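Local coordinates for uncharacterized protein (Peptoclostridium difficile 630, PDB 4YCS) that probably forms part of a PnrA-like substrate-binding lipoprotein of an ABC transporter, its exact substrate being unestablished, at residues F92-D96 and Y97-K101; K101-S104 and N105-S108. All blocks are in the same frame, centred on the assembly; numbering follows the deposited sequence.

How the contacts relate
Contact 1 (92-96 with 97-101) and contact 2 (101-104 with 105-108) share Lys-101 and together trace the whole connection between strand 91-95 and its parallel neighbour, strand 106-109. Their centres lie about 6 Å apart. Among the bonds that join them, Ser-108 OG meets Tyr-97 O at 2.6 Å, and Phe-92 N meets Asn-105 O at 2.8 Å where the strands pair. Gln-102 of contact 2 also reaches back to the backbone of Tyr-99. A bound glycerol, probably from the crystallisation liquor, sits about 3 Å from the side chain of Asp-96 in contact 1, at the carboxyl end of the strand.

Contact 1: residues F92-D96 and Y97-K101; sequences FAIID and YEYDK
Ile-94 touches both tyrosines of the loop that follows it, and does so with both of its methyl ends. CD1 lies 4.0 Å from CB of Tyr-97 and 4.1 Å from OH of Tyr-99, while CG2 comes 3.7 Å from the carbonyl oxygen Tyr-97 O and 4.0 Å from CE1 of Tyr-99. The first torsion sets CG1 opposite the backbone N (chi1 -171°), and together with an extended chi2 this places CD1. The side chain of Tyr-99 runs at about a right angle to that of the isoleucine. No hydrogen bond joins the two segments, so apolar packing does the work.

The two tyrosines then meet each other. Tyr-97 CE1 stands 3.5 Å above the plane of the Tyr-99 ring, over its centre, so one ring offers an edge and the other a face. The Tyr-99 hydroxyl is held by the carbonyl oxygen of Ala-77, at the start of helix 77-84, which tethers that ring to the helix; Tyr-97 touches Ala-77 as well.

The chain turns off the strand at Asp-96, whose positive phi (80°) places it in the left-handed region. Its bond from CA to CB leads away from the loop, and OD1 hydrogen-bonds a glycerol, probably from the crystallisation liquor; Tyr-111 of helix 111-115 packs beside it. Such a bend at the carboxyl end of an inner strand of a parallel sheet is where open alpha/beta folds commonly form ligand clefts. Here the strand belongs to the five-stranded parallel sheet, consistent with a lobe of a periplasmic-binding-protein-like fold, and the glycerol is consistent with a pocket there.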
loop_
_atom_site.group_PDB
_atom_site.type_symbol
_atom_site.label_atom_id
_atom_site.label_comp_id
_atom_site.label_asym_id
_atom_site.label_seq_id
_atom_site.Cartn_x
_atom_site.Cartn_y
_atom_site.Cartn_z
ATOM N N PHE A 92 4.081 4.961 -3.931
ATOM C CA PHE A 92 3.764 3.694 -3.325
ATOM C C PHE A 92 4.196 3.631 -1.848
ATOM O O PHE A 92 5.058 4.392 -1.409
ATOM C CB PHE A 92 4.514 2.608 -3.990
ATOM C CG PHE A 92 4.335 2.497 -5.455
ATOM C CD1 PHE A 92 3.402 1.603 -5.973
ATOM C CD2 PHE A 92 5.188 3.151 -6.328
ATOM C CE1 PHE A 92 3.305 1.406 -7.329
ATOM C CE2 PHE A 92 5.089 2.934 -7.702
ATOM C CZ PHE A 92 4.137 2.056 -8.189
ATOM N N ALA A 93 3.577 2.709 -1.112
ATOM C CA ALA A 93 3.932 2.402 0.283
ATOM C C ALA A 93 3.924 0.902 0.442
ATOM O O ALA A 93 3.125 0.225 -0.200
ATOM C CB ALA A 93 2.986 3.044 1.274
ATOM N N ILE A 94 4.844 0.372 1.253
ATOM C CA ILE A 94 4.832 -1.024 1.572
ATOM C C ILE A 94 4.869 -1.201 3.088
ATOM O O ILE A 94 5.625 -0.490 3.770
ATOM C CB ILE A 94 5.948 -1.778 0.862
ATOM C CG1 ILE A 94 5.746 -3.277 1.059
ATOM C CG2 ILE A 94 7.343 -1.255 1.275
ATOM C CD1 ILE A 94 6.655 -4.141 0.184
ATOM N N ILE A 95 3.998 -2.078 3.594
ATOM C CA ILE A 95 3.908 -2.372 5.015
ATOM C C ILE A 95 4.671 -3.672 5.369
ATOM O O ILE A 95 4.445 -4.723 4.773
ATOM C CB ILE A 95 2.480 -2.458 5.464
ATOM C CG1 ILE A 95 1.796 -1.100 5.258
ATOM C CG2 ILE A 95 2.397 -2.869 6.942
ATOM C CD1 ILE A 95 0.300 -1.207 5.289
ATOM N N ASP A 96 5.583 -3.553 6.344
ATOM C CA ASP A 96 6.351 -4.678 6.923
ATOM C C ASP A 96 7.536 -5.082 6.060
ATOM O O ASP A 96 7.867 -6.256 5.946
ATOM C CB ASP A 96 5.425 -5.879 7.202
ATOM C CG ASP A 96 6.057 -6.929 8.173
ATOM O OD1 ASP A 96 6.824 -6.536 9.098
ATOM O OD2 ASP A 96 5.751 -8.133 7.992
ATOM N N TYR A 97 8.185 -4.099 5.446
ATOM C CA TYR A 97 9.389 -4.353 4.639
ATOM C C TYR A 97 10.203 -3.072 4.420
ATOM O O TYR A 97 9.661 -1.999 4.090
ATOM C CB TYR A 97 9.044 -5.011 3.292
ATOM C CG TYR A 97 10.275 -5.410 2.533
ATOM C CD1 TYR A 97 10.885 -4.537 1.642
ATOM C CD2 TYR A 97 10.860 -6.652 2.742
ATOM C CE1 TYR A 97 12.033 -4.901 0.967
ATOM C CE2 TYR A 97 12.006 -7.027 2.065
ATOM C CZ TYR A 97 12.585 -6.147 1.196
ATOM O OH TYR A 97 13.700 -6.524 0.539
ATOM N N GLU A 98 11.511 -3.197 4.573
ATOM C CA GLU A 98 12.431 -2.104 4.327
ATOM C C GLU A 98 13.435 -2.565 3.294
ATOM O O GLU A 98 14.030 -3.616 3.450
ATOM C CB GLU A 98 13.128 -1.676 5.621
ATOM C CG GLU A 98 12.345 -0.617 6.394
ATOM C CD GLU A 98 12.940 -0.288 7.757
ATOM O OE1 GLU A 98 14.123 0.114 7.838
ATOM O OE2 GLU A 98 12.212 -0.423 8.760
ATOM N N TYR A 99 13.607 -1.784 2.229
ATOM C CA TYR A 99 14.594 -2.084 1.179
ATOM C C TYR A 99 15.985 -1.628 1.613
ATOM O O TYR A 99 16.118 -0.618 2.313
ATOM C CB TYR A 99 14.240 -1.348 -0.108
ATOM C CG TYR A 99 12.979 -1.827 -0.766
ATOM C CD1 TYR A 99 11.745 -1.293 -0.428
ATOM C CD2 TYR A 99 13.026 -2.809 -1.727
ATOM C CE1 TYR A 99 10.587 -1.749 -1.027
ATOM C CE2 TYR A 99 11.879 -3.266 -2.330
ATOM C CZ TYR A 99 10.657 -2.725 -1.986
ATOM O OH TYR A 99 9.539 -3.198 -2.604
ATOM N N ASP A 100 17.024 -2.346 1.193
ATOM C CA ASP A 100 18.399 -1.929 1.534
ATOM C C ASP A 100 18.715 -0.637 0.823
ATOM O O ASP A 100 19.248 0.298 1.420
ATOM C CB ASP A 100 19.421 -2.987 1.143
ATOM C CG ASP A 100 19.307 -4.228 1.985
ATOM O OD1 ASP A 100 19.321 -4.114 3.229
ATOM O OD2 ASP A 100 19.197 -5.318 1.407
ATOM N N LYS A 101 18.359 -0.602 -0.456
ATOM C CA LYS A 101 18.463 0.597 -1.266
ATOM C C LYS A 101 17.028 1.061 -1.629
ATOM O O LYS A 101 16.459 0.657 -2.647
ATOM C CB LYS A 101 19.365 0.353 -2.493
ATOM C CG LYS A 101 19.140 -0.968 -3.229
ATOM C CD LYS A 101 20.244 -1.274 -4.236
ATOM C CE LYS A 101 21.329 -2.163 -3.638
ATOM N NZ LYS A 101 22.340 -2.557 -4.655
#

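Contact 2: residues K101-S104 and N105-S108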
loop_
_atom_site.group_PDB
_atom_site.type_symbol
_atom_site.label_atom_id
_atom_site.label_comp_id
_atom_site.label_asym_id
_atom_site.label_seq_id
_atom_site.Cartn_x
_atom_site.Cartn_y
_atom_site.Cartn_z
ATOM N N LYS A 101 18.359 -0.602 -0.456
ATOM C CA LYS A 101 18.463 0.597 -1.266
ATOM C C LYS A 101 17.028 1.061 -1.629
ATOM O O LYS A 101 16.459 0.657 -2.647
ATOM C CB LYS A 101 19.365 0.353 -2.493
ATOM C CG LYS A 101 19.140 -0.968 -3.229
ATOM C CD LYS A 101 20.244 -1.274 -4.236
ATOM C CE LYS A 101 21.329 -2.163 -3.638
ATOM N NZ LYS A 101 22.340 -2.557 -4.655
ATOM N N GLN A 102 16.474 1.912 -0.766
ATOM C CA GLN A 102 15.080 2.395 -0.858
ATOM C C GLN A 102 14.729 3.155 -2.149
ATOM O O GLN A 102 15.244 4.233 -2.393
ATOM C CB GLN A 102 14.729 3.285 0.353
ATOM C CG GLN A 102 13.220 3.481 0.577
ATOM C CD GLN A 102 12.505 2.232 1.096
ATOM O OE1 GLN A 102 13.118 1.353 1.672
ATOM N NE2 GLN A 102 11.203 2.167 0.901
ATOM N N PRO A 103 13.793 2.622 -2.947
ATOM C CA PRO A 103 13.370 3.365 -4.141
ATOM C C PRO A 103 12.706 4.710 -3.794
ATOM O O PRO A 103 12.006 4.827 -2.788
ATOM C CB PRO A 103 12.413 2.398 -4.844
ATOM C CG PRO A 103 12.728 1.054 -4.267
ATOM C CD PRO A 103 13.147 1.307 -2.859
ATOM N N SER A 104 12.972 5.721 -4.603
ATOM C CA SER A 104 12.565 7.087 -4.305
ATOM C C SER A 104 11.025 7.257 -4.219
ATOM O O SER A 104 10.552 8.199 -3.574
ATOM C CB SER A 104 13.135 8.047 -5.363
ATOM O OG SER A 104 12.699 7.690 -6.659
ATOM N N ASN A 105 10.267 6.379 -4.886
ATOM C CA ASN A 105 8.792 6.470 -4.880
ATOM C C ASN A 105 8.128 5.437 -3.962
ATOM O O ASN A 105 6.914 5.209 -4.062
ATOM C CB ASN A 105 8.204 6.426 -6.321
ATOM C CG ASN A 105 8.551 5.167 -7.081
ATOM O OD1 ASN A 105 9.358 4.352 -6.657
ATOM N ND2 ASN A 105 7.937 5.009 -8.213
ATOM N N ILE A 106 8.910 4.804 -3.083
ATOM C CA ILE A 106 8.360 3.804 -2.179
ATOM C C ILE A 106 8.686 4.152 -0.743
ATOM O O ILE A 106 9.848 4.244 -0.376
ATOM C CB ILE A 106 8.826 2.362 -2.480
ATOM C CG1 ILE A 106 8.471 1.949 -3.907
ATOM C CG2 ILE A 106 8.223 1.410 -1.477
ATOM C CD1 ILE A 106 8.810 0.501 -4.278
ATOM N N THR A 107 7.641 4.320 0.075
ATOM C CA THR A 107 7.783 4.576 1.521
ATOM C C THR A 107 7.517 3.289 2.238
ATOM O O THR A 107 6.504 2.632 1.987
ATOM C CB THR A 107 6.773 5.628 2.012
ATOM O OG1 THR A 107 6.947 6.824 1.270
ATOM C CG2 THR A 107 6.966 5.941 3.473
ATOM N N SER A 108 8.425 2.924 3.143
ATOM C CA SER A 108 8.308 1.738 3.928
ATOM C C SER A 108 7.670 2.073 5.281
ATOM O O SER A 108 7.964 3.080 5.870
ATOM C CB SER A 108 9.701 1.107 4.164
ATOM O OG SER A 108 10.154 0.366 3.049
#
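The side-chain amide of Gln-102 folds back over the strand that follows it, and NE2 grips two oxygens there. One bond, to Ile-106 O, is 2.8 Å long and almost perfectly straight at 178°; that oxygen lies in the amide plane, although the nitrogen sits above the plane of the carbonyl. The second, to Ser-108 OG, is 3.0 Å, more bent, and tilted from the amide plane. The bend at chi2 (72°) swings the amide across to both acceptors. At its other end OE1 accepts the backbone N-H of Tyr-99, so three bonds fix how the amide is rotated.

Ser-108 OG is employed twice: it receives NE2 and gives its own proton to the carbonyl oxygen of Tyr-97, linking the two ends of the loop. Between them runs a type I beta turn from Pro-103 to Ile-106, closed by Ile-106 N donating to Pro-103 O at 3.1 Å. Within the turn, the bond from CA to CB of Asn-105 leads away from the preceding residues, though OD1 stays near Pro-103 CB; ND2 donates to Ala-84 O and, weakly, to Gln-90 O. The Thr-107 hydroxyl pairs with Lys-126 NZ.

Beneath the polar bonds, Pro-103 CG packs on Ile-106 CD1 at 4.0 Å, the two side chains meeting at a slant. Ile-106 also rests on Phe-92 and Ile-94 of strand 91-95 and on Leu-80 and Ala-84 of helix 77-84. The backbones of Asn-105 and Thr-107 bond to strand 91-95, whereas Ile-106 O, between them, turns to the other side, where Gln-102 takes it up. Strand 106-109 is outermost in the sheet within this chain, and Ile-106 fills the layer between that edge and helix 77-84.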